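Local coordinates for signal transduction protein TRAP (Staphylococcus aureus, PDB 4AE5) that probably acts as a phosphorylation-dependent regulator of staphylococcal virulence, promoting agr activation, RNAIII synthesis, toxin expression and biofilm formation, at residues A[24-29]-A[45-50]; A[86-91]-A[103-108]; A[133-138]-A[157-162]. One frame throughout, in Å; residues are numbered along the deposited sequence.

In the fold
From the N terminus, the chain first closes contact 1, where the lead-in to strand 27-30 meets the loop between strands 35-41 and 51-59. Contact 2 follows, where the end of helix 80-88 packs on strand 100-108. Contact 3 comes last and joins the short helix 133-136 to strand 158-164. The three loops lie in series; none nests in or crosses another. All reach the same eight-stranded antiparallel barrel. Contact 1 lies on the opposite side of the chain's centre from the other two. Phe29 and Leu162, on neighbouring strands, link contacts 1 and 3. Contacts 2 and 3 have centres about 12 Å apart and touch through Val90 and His138.

Contact 1: A[24-29]-A[45-50]; sequences HQLFQF and TVLKSP
The backbones of His24 and Val46 come closest, with their CA atoms 7.8 Å apart, so side chains bridge the gap between 24-29 and 45-50. Val46 meets both His24 and Leu26, one methyl chiefly to each. CG1 sits over one face of the His24 ring, 3.5 Å from the ring centroid and 13° off the normal, a CH-pi contact. Chi1 of -77° swings the ring out toward Val46, and chi2 of -111° turns its face to the methyl. Glu39 holds the ring nitrogen: its OE1 is hydrogen-bonded to His24 ND1, while OE2 bonds to Thr45 OG1 and Val46 N. One carboxylate of strand 35-41 thus grips both segments, and its charge would probably favour a proton on the imidazole. Thr45 OG1 also accepts from Leu47 N at 3.1 Å, which makes an ST turn within the loop that joins strands 35-41 and 51-59 of the barrel. Leu26 touches both Val46 and Leu47. Its CD1 meets Val46 CG2 at 3.9 Å, and its other methyl, CD2, meets Leu47 CD2 at 4.1 Å. These two leucines run past each other in opposite directions. Ile37 of strand 35-41 touches both, and Ile17 of helix 11-20 packs on Leu47.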
loop_
_atom_site.group_PDB
_atom_site.type_symbol
_atom_site.label_atom_id
_atom_site.label_comp_id
_atom_site.label_asym_id
_atom_site.label_seq_id
_atom_site.Cartn_x
_atom_site.Cartn_y
_atom_site.Cartn_z
ATOM N N HIS A 24 -3.634 15.439 -12.123
ATOM C CA HIS A 24 -3.000 14.535 -11.219
ATOM C C HIS A 24 -3.743 13.231 -11.209
ATOM O O HIS A 24 -5.001 13.219 -11.159
ATOM C CB HIS A 24 -2.976 15.099 -9.788
ATOM C CG HIS A 24 -1.920 16.161 -9.595
ATOM N ND1 HIS A 24 -0.824 15.972 -8.821
ATOM C CD2 HIS A 24 -1.790 17.426 -10.170
ATOM C CE1 HIS A 24 -0.039 17.086 -8.888
ATOM N NE2 HIS A 24 -0.652 17.978 -9.694
ATOM N N GLN A 25 -2.964 12.142 -11.148
ATOM C CA GLN A 25 -3.505 10.784 -11.197
ATOM C C GLN A 25 -3.755 10.304 -9.787
ATOM O O GLN A 25 -2.903 9.603 -9.170
ATOM C CB GLN A 25 -2.502 9.838 -11.876
ATOM C CG GLN A 25 -2.151 10.204 -13.309
ATOM C CD GLN A 25 -0.714 10.746 -13.449
ATOM O OE1 GLN A 25 -0.412 11.872 -13.031
ATOM N NE2 GLN A 25 0.182 9.932 -14.036
ATOM N N LEU A 26 -4.941 10.625 -9.280
ATOM C CA LEU A 26 -5.300 10.292 -7.911
ATOM C C LEU A 26 -6.222 9.071 -7.930
ATOM O O LEU A 26 -7.072 8.954 -8.805
ATOM C CB LEU A 26 -5.963 11.514 -7.244
ATOM C CG LEU A 26 -5.111 12.740 -6.904
ATOM C CD1 LEU A 26 -5.928 14.013 -6.940
ATOM C CD2 LEU A 26 -4.540 12.629 -5.489
ATOM N N PHE A 27 -6.001 8.147 -6.989
ATOM C CA PHE A 27 -6.799 6.883 -6.894
ATOM C C PHE A 27 -7.557 6.899 -5.545
ATOM O O PHE A 27 -6.962 6.953 -4.455
ATOM C CB PHE A 27 -5.850 5.685 -7.032
ATOM C CG PHE A 27 -5.148 5.651 -8.392
ATOM C CD1 PHE A 27 -5.803 5.125 -9.504
ATOM C CD2 PHE A 27 -3.896 6.213 -8.560
ATOM C CE1 PHE A 27 -5.185 5.092 -10.771
ATOM C CE2 PHE A 27 -3.265 6.204 -9.833
ATOM C CZ PHE A 27 -3.908 5.635 -10.925
ATOM N N GLN A 28 -8.862 6.886 -5.617
ATOM C CA GLN A 28 -9.668 7.018 -4.377
ATOM C C GLN A 28 -10.425 5.715 -4.105
ATOM O O GLN A 28 -10.911 5.070 -5.072
ATOM C CB GLN A 28 -10.704 8.169 -4.541
ATOM C CG GLN A 28 -11.534 8.298 -3.263
ATOM C CD GLN A 28 -12.542 9.444 -3.266
ATOM O OE1 GLN A 28 -12.891 10.000 -4.324
ATOM N NE2 GLN A 28 -13.077 9.728 -2.063
ATOM N N PHE A 29 -10.468 5.275 -2.827
ATOM C CA PHE A 29 -11.146 4.039 -2.454
ATOM C C PHE A 29 -11.866 4.131 -1.135
ATOM O O PHE A 29 -11.582 5.025 -0.346
ATOM C CB PHE A 29 -10.146 2.873 -2.296
ATOM C CG PHE A 29 -9.280 2.679 -3.504
ATOM C CD1 PHE A 29 -8.126 3.463 -3.685
ATOM C CD2 PHE A 29 -9.597 1.723 -4.439
ATOM C CE1 PHE A 29 -7.336 3.331 -4.828
ATOM C CE2 PHE A 29 -8.782 1.551 -5.576
ATOM C CZ PHE A 29 -7.671 2.384 -5.787
ATOM N N THR A 45 2.930 16.868 -4.812
ATOM C CA THR A 45 1.585 16.312 -4.572
ATOM C C THR A 45 0.559 17.465 -4.381
ATOM O O THR A 45 0.922 18.595 -3.967
ATOM C CB THR A 45 1.539 15.364 -3.336
ATOM O OG1 THR A 45 0.198 14.893 -3.186
ATOM C CG2 THR A 45 1.891 16.104 -2.079
ATOM N N VAL A 46 -0.703 17.190 -4.695
ATOM C CA VAL A 46 -1.794 18.125 -4.378
ATOM C C VAL A 46 -2.502 17.846 -3.031
ATOM O O VAL A 46 -3.462 18.528 -2.666
ATOM C CB VAL A 46 -2.834 18.203 -5.526
ATOM C CG1 VAL A 46 -2.219 18.902 -6.738
ATOM C CG2 VAL A 46 -3.382 16.808 -5.873
ATOM N N LEU A 47 -2.019 16.855 -2.288
ATOM C CA LEU A 47 -2.638 16.486 -1.014
ATOM C C LEU A 47 -2.029 17.336 0.087
ATOM O O LEU A 47 -0.865 17.707 -0.031
ATOM C CB LEU A 47 -2.405 15.007 -0.760
ATOM C CG LEU A 47 -3.055 14.110 -1.810
ATOM C CD1 LEU A 47 -2.733 12.645 -1.508
ATOM C CD2 LEU A 47 -4.559 14.368 -1.797
ATOM N N LYS A 48 -2.794 17.699 1.120
ATOM C CA LYS A 48 -2.273 18.548 2.228
ATOM C C LYS A 48 -2.023 17.731 3.515
ATOM O O LYS A 48 -2.857 16.924 3.922
ATOM C CB LYS A 48 -3.186 19.765 2.522
ATOM C CG LYS A 48 -3.723 20.461 1.272
ATOM C CD LYS A 48 -3.635 21.986 1.360
ATOM C CE LYS A 48 -4.726 22.633 2.223
ATOM N NZ LYS A 48 -5.788 23.306 1.414
ATOM N N SER A 49 -0.864 17.909 4.140
ATOM C CA SER A 49 -0.427 16.928 5.163
ATOM C C SER A 49 -0.616 15.380 4.945
ATOM O O SER A 49 -1.003 14.655 5.857
ATOM N N PRO A 50 -0.251 14.868 3.739
ATOM C CA PRO A 50 -0.470 13.414 3.519
ATOM C C PRO A 50 0.586 12.626 4.343
ATOM O O PRO A 50 1.493 13.206 4.930
ATOM C CB PRO A 50 -0.189 13.252 2.027
ATOM C CG PRO A 50 0.774 14.372 1.733
ATOM C CD PRO A 50 0.152 15.535 2.486
#

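Contact 2: A[86-91]-A[103-108]; sequences KLISVD and YRLLRP
Tyr103 reaches from strand 100-108 toward Leu87 at the end of helix 80-88. A single water joins them: it donates to Leu87 O at 2.8 Å and lies 3.0 Å from Tyr103 OH. That carbonyl also accepts from Val90 N at 3.2 Å, so two bonds grip it where the helix gives way to the loop. The Tyr103 ring meets Phe94 edge-to-face and also touches Phe118. Next along the strand, Arg104 turns to the other side. Its NH1 bonds to Tyr103 O from above the carbonyl plane, and its NE forms a salt bridge with Glu40. Leu105 then carries the apolar contact. Chi1 of 175° sets CG anti to the backbone N, and chi2 of 70° then turns CD1 to Leu87 and CD2 to Ile88. Leu105 CD1 meets Leu87 CD1 at 3.7 Å, while Leu105 CD2 lies 3.8 Å from Ile88 CG1. Leu105 thus spreads its two methyls over successive helix residues, and Leu87 CB touches both. Ile56 and Ile116, on the strands flanking 100-108, also touch Leu105. Further on, Arg107 reaches back to the helix through a salt bridge with Glu84 and pairs with Glu54 as well. This is a helix packed on the antiparallel sheet of the barrel, consistent with the ferredoxin-like alpha+beta fold of ABM-family proteins.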
loop_
_atom_site.group_PDB
_atom_site.type_symbol
_atom_site.label_atom_id
_atom_site.label_comp_id
_atom_site.label_asym_id
_atom_site.label_seq_id
_atom_site.Cartn_x
_atom_site.Cartn_y
_atom_site.Cartn_z
ATOM N N LYS A 86 15.064 -7.496 4.008
ATOM C CA LYS A 86 14.300 -8.666 3.960
ATOM C C LYS A 86 13.146 -8.578 2.956
ATOM O O LYS A 86 12.987 -9.509 2.183
ATOM C CB LYS A 86 13.784 -8.989 5.334
ATOM C CG LYS A 86 12.754 -10.089 5.335
ATOM C CD LYS A 86 13.169 -11.137 6.309
ATOM C CE LYS A 86 14.355 -11.896 5.759
ATOM N NZ LYS A 86 14.043 -13.255 5.266
ATOM N N LEU A 87 12.338 -7.511 3.043
ATOM C CA LEU A 87 11.117 -7.343 2.227
ATOM C C LEU A 87 11.591 -7.247 0.742
ATOM O O LEU A 87 11.152 -7.996 -0.121
ATOM C CB LEU A 87 10.317 -6.122 2.717
ATOM C CG LEU A 87 9.542 -6.441 4.041
ATOM C CD1 LEU A 87 8.781 -5.227 4.575
ATOM C CD2 LEU A 87 8.532 -7.581 3.813
ATOM N N ILE A 88 12.599 -6.433 0.509
ATOM C CA ILE A 88 13.373 -6.474 -0.782
ATOM C C ILE A 88 13.691 -7.831 -1.435
ATOM O O ILE A 88 13.438 -8.040 -2.640
ATOM C CB ILE A 88 14.596 -5.511 -0.616
ATOM C CG1 ILE A 88 14.011 -4.177 -0.858
ATOM C CG2 ILE A 88 15.670 -5.684 -1.667
ATOM C CD1 ILE A 88 13.482 -4.184 -2.261
ATOM N N SER A 89 14.236 -8.759 -0.660
ATOM C CA SER A 89 14.667 -10.015 -1.167
ATOM C C SER A 89 13.565 -11.076 -1.358
ATOM O O SER A 89 13.888 -12.147 -1.795
ATOM C CB SER A 89 15.833 -10.555 -0.327
ATOM O OG SER A 89 17.027 -9.788 -0.564
ATOM N N VAL A 90 12.314 -10.773 -1.078
ATOM C CA VAL A 90 11.270 -11.784 -1.259
ATOM C C VAL A 90 11.058 -12.213 -2.691
ATOM O O VAL A 90 10.984 -11.380 -3.542
ATOM C CB VAL A 90 9.910 -11.322 -0.717
ATOM C CG1 VAL A 90 8.856 -12.334 -1.056
ATOM C CG2 VAL A 90 9.979 -11.111 0.761
ATOM N N ASP A 91 10.932 -13.510 -2.909
ATOM C CA ASP A 91 10.730 -14.080 -4.223
ATOM C C ASP A 91 9.541 -13.461 -4.908
ATOM O O ASP A 91 8.482 -13.491 -4.415
ATOM C CB ASP A 91 10.568 -15.614 -4.201
ATOM C CG ASP A 91 10.717 -16.266 -5.588
ATOM O OD1 ASP A 91 10.645 -15.602 -6.612
ATOM O OD2 ASP A 91 10.878 -17.480 -5.645
ATOM N N TYR A 103 2.037 -4.400 -6.826
ATOM C CA TYR A 103 2.743 -4.470 -5.546
ATOM C C TYR A 103 3.543 -3.155 -5.337
ATOM O O TYR A 103 4.144 -2.623 -6.314
ATOM C CB TYR A 103 3.792 -5.589 -5.619
ATOM C CG TYR A 103 4.697 -5.698 -4.441
ATOM C CD1 TYR A 103 4.192 -6.014 -3.191
ATOM C CD2 TYR A 103 6.058 -5.483 -4.554
ATOM C CE1 TYR A 103 5.011 -6.199 -2.077
ATOM C CE2 TYR A 103 6.870 -5.615 -3.441
ATOM C CZ TYR A 103 6.358 -5.997 -2.223
ATOM O OH TYR A 103 7.151 -6.154 -1.116
ATOM N N ARG A 104 3.543 -2.669 -4.111
ATOM C CA ARG A 104 4.389 -1.560 -3.635
ATOM C C ARG A 104 4.948 -1.811 -2.256
ATOM O O ARG A 104 4.191 -2.079 -1.259
ATOM C CB ARG A 104 3.655 -0.195 -3.630
ATOM C CG ARG A 104 3.050 0.362 -4.923
ATOM C CD ARG A 104 4.181 0.720 -5.944
ATOM N NE ARG A 104 3.630 1.382 -7.144
ATOM C CZ ARG A 104 3.163 0.732 -8.206
ATOM N NH1 ARG A 104 3.147 -0.612 -8.250
ATOM N NH2 ARG A 104 2.729 1.415 -9.260
ATOM N N LEU A 105 6.287 -1.742 -2.166
ATOM C CA LEU A 105 6.984 -1.671 -0.905
ATOM C C LEU A 105 7.380 -0.216 -0.569
ATOM O O LEU A 105 8.040 0.477 -1.395
ATOM C CB LEU A 105 8.202 -2.600 -0.881
ATOM C CG LEU A 105 9.092 -2.542 0.341
ATOM C CD1 LEU A 105 8.312 -3.160 1.524
ATOM C CD2 LEU A 105 10.414 -3.332 0.072
ATOM N N LEU A 106 6.952 0.268 0.592
ATOM C CA LEU A 106 6.936 1.739 0.882
ATOM C C LEU A 106 7.691 2.044 2.158
ATOM O O LEU A 106 7.367 1.484 3.240
ATOM C CB LEU A 106 5.505 2.258 1.031
ATOM C CG LEU A 106 4.629 1.963 -0.207
ATOM C CD1 LEU A 106 3.158 2.358 0.052
ATOM C CD2 LEU A 106 5.174 2.730 -1.433
ATOM N N ARG A 107 8.736 2.873 2.027
ATOM C CA ARG A 107 9.560 3.307 3.176
ATOM C C ARG A 107 9.049 4.656 3.717
ATOM O O ARG A 107 9.026 5.663 2.990
ATOM C CB ARG A 107 11.036 3.494 2.773
ATOM C CG ARG A 107 11.869 4.046 3.945
ATOM C CD ARG A 107 13.150 4.712 3.465
ATOM N NE ARG A 107 14.069 3.716 2.935
ATOM C CZ ARG A 107 14.714 3.820 1.775
ATOM N NH1 ARG A 107 14.565 4.910 1.008
ATOM N NH2 ARG A 107 15.554 2.867 1.395
ATOM N N PRO A 108 8.700 4.715 4.997
ATOM C CA PRO A 108 8.083 5.970 5.451
ATOM C C PRO A 108 9.054 7.130 5.521
ATOM O O PRO A 108 10.242 6.933 5.870
ATOM C CB PRO A 108 7.557 5.636 6.858
ATOM C CG PRO A 108 8.385 4.463 7.328
ATOM C CD PRO A 108 8.929 3.746 6.095
HETATM O O HOH W 1 9.710 -7.120 -2.364
#

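Contact 3: A[133-138]-A[157-162]; sequences DAFNDH and YFERYL. With FMT (formic acid), chain E.
The Phe135 ring meets the Glu159 carboxylate through CZ, 4.0 Å from Glu159 OE2. The carboxylate plane stands 80° from the ring plane, and its oxygen approaches the ring obliquely. The side chains come from opposite directions, one from the short helix 133-136 and one from strand 158-164. With CG anti to the backbone N (chi1 -173°), the Phe135 ring extends toward the strand, although the CA atoms of Phe135 and Glu159 are 13.5 Å apart. The Glu159 chain is stretched beyond CG, and its carboxylate has polar partners outside the two segments: OE2 with Tyr126 OH, OE1 in a salt bridge with Lys130. Tyr157 adds a looser touch, its OH lying 4.3 Å from Phe135 CZ. That hydroxyl is hydrogen-bonded to Phe139 O. Arg160, the next residue after Glu159, instead binds a formate, probably from the crystallisation liquor. Arg160 NH1 donates to FMT O2 at 2.8 Å, with the oxygen in the guanidinium plane at its edge. Tyr8, Lys115 and Tyr117 also bond the formate, while Arg160 NE pairs with Asp33. Phe135 itself packs edge-to-face on Phe129 and touches Tyr126 and Lys130, so helix 123-131 shares with it the face of strand 158-164. That strand pairs antiparallel with strand 67-73 by backbone hydrogen bonds of Phe158 with Phe72, Arg160 with Ala70 and Leu162 with Tyr68.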
loop_
_atom_site.group_PDB
_atom_site.type_symbol
_atom_site.label_atom_id
_atom_site.label_comp_id
_atom_site.label_asym_id
_atom_site.label_seq_id
_atom_site.Cartn_x
_atom_site.Cartn_y
_atom_site.Cartn_z
ATOM N N ASP A 133 1.663 -20.111 1.431
ATOM C CA ASP A 133 3.056 -20.030 1.920
ATOM C C ASP A 133 3.801 -18.812 1.466
ATOM O O ASP A 133 4.471 -18.221 2.319
ATOM C CB ASP A 133 3.910 -21.289 1.567
ATOM C CG ASP A 133 3.489 -22.513 2.345
ATOM O OD1 ASP A 133 2.599 -22.448 3.249
ATOM O OD2 ASP A 133 4.046 -23.579 2.037
ATOM N N ALA A 134 3.693 -18.403 0.175
ATOM C CA ALA A 134 4.453 -17.249 -0.315
ATOM C C ALA A 134 4.080 -15.997 0.542
ATOM O O ALA A 134 4.942 -15.141 0.885
ATOM C CB ALA A 134 4.200 -16.961 -1.793
ATOM N N PHE A 135 2.833 -15.910 0.946
ATOM C CA PHE A 135 2.464 -14.790 1.823
ATOM C C PHE A 135 2.812 -15.060 3.277
ATOM O O PHE A 135 3.441 -14.207 3.926
ATOM C CB PHE A 135 0.984 -14.438 1.682
ATOM C CG PHE A 135 0.584 -13.175 2.427
ATOM C CD1 PHE A 135 0.398 -13.224 3.831
ATOM C CD2 PHE A 135 0.442 -11.973 1.758
ATOM C CE1 PHE A 135 -0.004 -12.074 4.536
ATOM C CE2 PHE A 135 0.011 -10.800 2.451
ATOM C CZ PHE A 135 -0.170 -10.866 3.850
ATOM N N ASN A 136 2.348 -16.181 3.806
ATOM C CA ASN A 136 2.534 -16.487 5.229
ATOM C C ASN A 136 3.961 -16.473 5.678
ATOM O O ASN A 136 4.265 -16.071 6.818
ATOM C CB ASN A 136 1.938 -17.830 5.586
ATOM C CG ASN A 136 0.660 -17.707 6.291
ATOM O OD1 ASN A 136 -0.316 -18.458 5.981
ATOM N ND2 ASN A 136 0.591 -16.739 7.241
ATOM N N ASP A 137 4.871 -16.882 4.785
ATOM C CA ASP A 137 6.229 -17.017 5.226
ATOM C C ASP A 137 7.021 -15.713 5.074
ATOM O O ASP A 137 8.226 -15.638 5.508
ATOM C CB ASP A 137 6.925 -18.162 4.485
ATOM C CG ASP A 137 6.400 -19.534 4.886
ATOM O OD1 ASP A 137 5.811 -19.751 5.967
ATOM O OD2 ASP A 137 6.553 -20.454 4.071
ATOM N N HIS A 138 6.421 -14.728 4.379
ATOM C CA HIS A 138 7.124 -13.454 4.064
ATOM C C HIS A 138 6.496 -12.143 4.542
ATOM O O HIS A 138 7.238 -11.191 4.867
ATOM C CB HIS A 138 7.466 -13.394 2.562
ATOM C CG HIS A 138 8.179 -14.599 2.088
ATOM N ND1 HIS A 138 9.492 -14.806 2.308
ATOM C CD2 HIS A 138 7.712 -15.728 1.446
ATOM C CE1 HIS A 138 9.835 -16.008 1.819
ATOM N NE2 HIS A 138 8.746 -16.568 1.307
ATOM N N TYR A 157 0.675 -4.068 13.858
ATOM C CA TYR A 157 0.485 -4.678 12.551
ATOM C C TYR A 157 -1.000 -4.775 12.230
ATOM O O TYR A 157 -1.822 -5.323 13.015
ATOM C CB TYR A 157 1.194 -6.029 12.448
ATOM C CG TYR A 157 1.033 -6.797 11.167
ATOM C CD1 TYR A 157 -0.153 -7.464 10.867
ATOM C CD2 TYR A 157 2.117 -6.884 10.231
ATOM C CE1 TYR A 157 -0.267 -8.197 9.650
ATOM C CE2 TYR A 157 2.022 -7.641 9.064
ATOM C CZ TYR A 157 0.837 -8.282 8.777
ATOM O OH TYR A 157 0.723 -9.033 7.618
ATOM N N PHE A 158 -1.385 -4.237 11.075
ATOM C CA PHE A 158 -2.751 -4.492 10.617
ATOM C C PHE A 158 -2.899 -4.224 9.130
ATOM O O PHE A 158 -1.992 -3.625 8.490
ATOM C CB PHE A 158 -3.775 -3.621 11.426
ATOM C CG PHE A 158 -3.986 -2.248 10.855
ATOM C CD1 PHE A 158 -3.037 -1.256 11.039
ATOM C CD2 PHE A 158 -5.167 -1.936 10.167
ATOM C CE1 PHE A 158 -3.226 -0.003 10.491
ATOM C CE2 PHE A 158 -5.369 -0.685 9.641
ATOM C CZ PHE A 158 -4.391 0.281 9.800
ATOM N N GLU A 159 -4.044 -4.655 8.609
ATOM C CA GLU A 159 -4.446 -4.531 7.201
ATOM C C GLU A 159 -5.605 -3.530 7.093
ATOM O O GLU A 159 -6.575 -3.604 7.872
ATOM C CB GLU A 159 -4.939 -5.902 6.712
ATOM C CG GLU A 159 -3.780 -6.878 6.501
ATOM C CD GLU A 159 -4.219 -8.161 5.826
ATOM O OE1 GLU A 159 -5.412 -8.464 5.885
ATOM O OE2 GLU A 159 -3.365 -8.885 5.239
ATOM N N ARG A 160 -5.492 -2.575 6.191
ATOM C CA ARG A 160 -6.659 -1.791 5.791
ATOM C C ARG A 160 -7.091 -2.179 4.407
ATOM O O ARG A 160 -6.361 -1.926 3.394
ATOM C CB ARG A 160 -6.328 -0.284 5.794
ATOM C CG ARG A 160 -7.584 0.551 5.412
ATOM C CD ARG A 160 -7.457 2.062 5.696
ATOM N NE ARG A 160 -7.573 2.451 7.132
ATOM C CZ ARG A 160 -6.550 2.955 7.823
ATOM N NH1 ARG A 160 -5.350 3.173 7.201
ATOM N NH2 ARG A 160 -6.707 3.297 9.101
ATOM N N TYR A 161 -8.289 -2.736 4.281
ATOM C CA TYR A 161 -8.791 -3.078 2.908
ATOM C C TYR A 161 -9.361 -1.830 2.194
ATOM O O TYR A 161 -10.052 -1.032 2.818
ATOM C CB TYR A 161 -9.894 -4.133 2.962
ATOM C CG TYR A 161 -9.473 -5.553 3.264
ATOM C CD1 TYR A 161 -8.150 -5.895 3.566
ATOM C CD2 TYR A 161 -10.446 -6.584 3.254
ATOM C CE1 TYR A 161 -7.782 -7.236 3.808
ATOM C CE2 TYR A 161 -10.110 -7.902 3.534
ATOM C CZ TYR A 161 -8.792 -8.234 3.795
ATOM O OH TYR A 161 -8.477 -9.555 4.054
ATOM N N LEU A 162 -9.046 -1.669 0.907
ATOM C CA LEU A 162 -9.445 -0.540 0.028
ATOM C C LEU A 162 -10.279 -1.086 -1.126
ATOM O O LEU A 162 -9.778 -1.839 -1.999
ATOM C CB LEU A 162 -8.216 0.213 -0.541
ATOM C CG LEU A 162 -7.100 0.654 0.390
ATOM C CD1 LEU A 162 -6.073 1.574 -0.342
ATOM C CD2 LEU A 162 -7.522 1.450 1.599
HETATM C C FMT E . -3.938 2.910 3.323
HETATM O O1 FMT E . -2.838 3.347 2.911
HETATM O O2 FMT E . -4.328 3.248 4.573
#